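Local structure of twitching motility protein PilT (Aquifex aeolicus, 2EYU) at residues I156-S159 / F160-G164. The protein probably hydrolyses ATP through its P-loop NTPase fold to drive the retraction of type IV pili that underlies twitching motility. The protein carries 1 engineered substitution. Sequence-based numbering, arbitrary orientation.
Sequences IVLS and FILQG
Val157 O accepts two backbone bonds as helix 151-161 ends: Ile161 N reaches it in the helical way, at 2.9 Å, while Phe160 N comes from above the carbonyl plane, a three-residue spacing that marks a tightened last turn. Leu162 N then bonds Leu158 O at 2.8 Å; Leu162 is the first residue to leave helical angles, and after a kink at Gln163 the chain is extended at Gly164. Backbone bonds of Gln163 and Gly164 to Leu27 and Leu29 join it to strand 26-31.

Beta-branched Val157 and Ile161 lie side by side, CG1 of Val157 meeting CD1 of Ile161 at 3.8 Å, on the flank facing helix 110-121. Buried Leu158 and Leu162, unbranched at CB, fill the interior, CD2 of Leu158 touching CB of Leu162 at 4.0 Å. On the outer flank, Ile156 CG2 meets the edge of the Phe160 ring in its plane, 3.5 Å from CE2. Chi1 of Ser159 (80°) sets OG between its own N and carbonyl carbon, which bends the hydroxyl back to Ile156 O at 2.7 Å; OG also accepts from Arg196, whose guanidinium makes a cation-pi contact with Phe160. Replacing Ser159 by alanine would probably leave Arg196 without this acceptor and take from Ile156 O its short bond. Gln163 NE2 bonds Ile161 O at 2.6 Å; that oxygen lies near the Gln163 amide plane, while NE2 sits above the carbonyl plane.

The carbonyls of Ile156, Val157, Leu158 and Ile161 thus each receive a local donor, and Arg192, bonding Ser159 O and Leu162 O, ties helix 189-197 to the passage from helix to central sheet.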
ATOM      1  N   ILE A 156       5.522  -9.370 -14.470  1.00 24.14           N
ATOM      2  CA  ILE A 156       6.795  -8.679 -14.752  1.00 20.82           C
ATOM      3  C   ILE A 156       6.608  -7.174 -14.868  1.00 14.04           C
ATOM      4  O   ILE A 156       7.541  -6.431 -14.567  1.00 27.37           O
ATOM      5  CB  ILE A 156       7.445  -9.289 -16.010  1.00 16.41           C
ATOM      6  CG1 ILE A 156       8.004 -10.693 -15.774  1.00 18.82           C
ATOM      7  CG2 ILE A 156       8.508  -8.342 -16.575  1.00 24.54           C
ATOM      8  CD1 ILE A 156       7.713 -11.717 -16.840  1.00 25.70           C
ATOM      9  N   VAL A 157       5.462  -6.650 -15.265  1.00 25.92           N
ATOM     10  CA  VAL A 157       5.200  -5.205 -15.149  1.00 23.32           C
ATOM     11  C   VAL A 157       5.327  -4.770 -13.701  1.00 23.72           C
ATOM     12  O   VAL A 157       5.971  -3.778 -13.367  1.00 25.66           O
ATOM     13  CB  VAL A 157       3.790  -4.853 -15.658  1.00 18.17           C
ATOM     14  CG1 VAL A 157       3.404  -3.419 -15.340  1.00 14.52           C
ATOM     15  CG2 VAL A 157       3.667  -5.084 -17.164  1.00 16.63           C
ATOM     16  N   LEU A 158       4.692  -5.520 -12.783  1.00 16.26           N
ATOM     17  CA  LEU A 158       4.793  -5.172 -11.381  1.00 17.93           C
ATOM     18  C   LEU A 158       6.258  -5.151 -10.952  1.00 18.26           C
ATOM     19  O   LEU A 158       6.650  -4.274 -10.195  1.00 19.55           O
ATOM     20  CB  LEU A 158       4.064  -6.170 -10.481  1.00 21.78           C
ATOM     21  CG  LEU A 158       2.622  -5.901 -10.069  1.00 30.38           C
ATOM     22  CD1 LEU A 158       2.050  -7.132  -9.372  1.00 18.57           C
ATOM     23  CD2 LEU A 158       2.509  -4.666  -9.177  1.00 19.53           C
ATOM     24  N   SER A 159       7.024  -6.139 -11.445  1.00 22.07           N
ATOM     25  CA  SER A 159       8.408  -6.205 -10.981  1.00 15.62           C
ATOM     26  C   SER A 159       9.171  -4.931 -11.299  1.00 12.06           C
ATOM     27  O   SER A 159      10.150  -4.625 -10.605  1.00 20.91           O
ATOM     28  CB  SER A 159       9.118  -7.434 -11.564  1.00 16.20           C
ATOM     29  OG  SER A 159       9.554  -7.210 -12.905  1.00 22.06           O
ATOM     30  N   PHE A 160       8.759  -4.198 -12.340  1.00 12.20           N
ATOM     31  CA  PHE A 160       9.457  -2.959 -12.691  1.00 11.80           C
ATOM     32  C   PHE A 160       8.770  -1.705 -12.161  1.00 24.48           C
ATOM     33  O   PHE A 160       9.380  -0.642 -12.037  1.00 27.15           O
ATOM     34  CB  PHE A 160       9.526  -2.783 -14.197  1.00 20.17           C
ATOM     35  CG  PHE A 160      10.489  -3.690 -14.940  1.00 10.70           C
ATOM     36  CD1 PHE A 160      11.812  -3.312 -15.089  1.00 23.98           C
ATOM     37  CD2 PHE A 160      10.013  -4.877 -15.452  1.00 10.82           C
ATOM     38  CE1 PHE A 160      12.654  -4.170 -15.783  1.00 26.19           C
ATOM     39  CE2 PHE A 160      10.856  -5.723 -16.152  1.00 19.52           C
ATOM     40  CZ  PHE A 160      12.179  -5.349 -16.306  1.00 21.31           C
ATOM     41  N   ILE A 161       7.470  -1.776 -11.878  1.00 16.14           N
ATOM     42  CA  ILE A 161       6.788  -0.511 -11.575  1.00 14.43           C
ATOM     43  C   ILE A 161       6.297  -0.456 -10.125  1.00 17.06           C
ATOM     44  O   ILE A 161       6.031   0.674  -9.693  1.00 15.87           O
ATOM     45  CB  ILE A 161       5.619  -0.261 -12.533  1.00 22.28           C
ATOM     46  CG1 ILE A 161       4.416  -1.189 -12.306  1.00 34.65           C
ATOM     47  CG2 ILE A 161       6.079  -0.360 -13.984  1.00 27.85           C
ATOM     48  CD1 ILE A 161       3.097  -0.603 -12.776  1.00 26.72           C
ATOM     49  N   LEU A 162       6.219  -1.579  -9.437  1.00 19.20           N
ATOM     50  CA  LEU A 162       5.870  -1.631  -8.016  1.00 24.06           C
ATOM     51  C   LEU A 162       6.859  -0.850  -7.172  1.00 23.67           C
ATOM     52  O   LEU A 162       8.071  -1.081  -7.217  1.00 18.90           O
ATOM     53  CB  LEU A 162       5.779  -3.087  -7.529  1.00 22.98           C
ATOM     54  CG  LEU A 162       5.254  -3.291  -6.104  1.00 25.39           C
ATOM     55  CD1 LEU A 162       3.885  -2.650  -5.890  1.00 25.88           C
ATOM     56  CD2 LEU A 162       5.195  -4.774  -5.774  1.00 13.25           C
ATOM     57  N   GLN A 163       6.369   0.099  -6.382  1.00 15.87           N
ATOM     58  CA  GLN A 163       7.221   0.962  -5.567  1.00 17.61           C
ATOM     59  C   GLN A 163       7.189   0.550  -4.107  1.00 16.37           C
ATOM     60  O   GLN A 163       8.143   0.626  -3.337  1.00 13.22           O
ATOM     61  CB  GLN A 163       6.729   2.411  -5.696  1.00 27.61           C
ATOM     62  CG  GLN A 163       6.986   2.924  -7.123  1.00 31.03           C
ATOM     63  CD  GLN A 163       8.322   2.388  -7.618  1.00 44.48           C
ATOM     64  OE1 GLN A 163       9.369   2.842  -7.163  1.00 39.37           O
ATOM     65  NE2 GLN A 163       8.272   1.421  -8.526  1.00 54.43           N
ATOM     66  N   GLY A 164       6.006   0.074  -3.695  1.00 12.13           N
ATOM     67  CA  GLY A 164       5.975  -0.295  -2.257  1.00  9.52           C
ATOM     68  C   GLY A 164       4.607  -0.878  -1.954  1.00 13.49           C
ATOM     69  O   GLY A 164       3.595  -0.477  -2.538  1.00 12.46           O
TER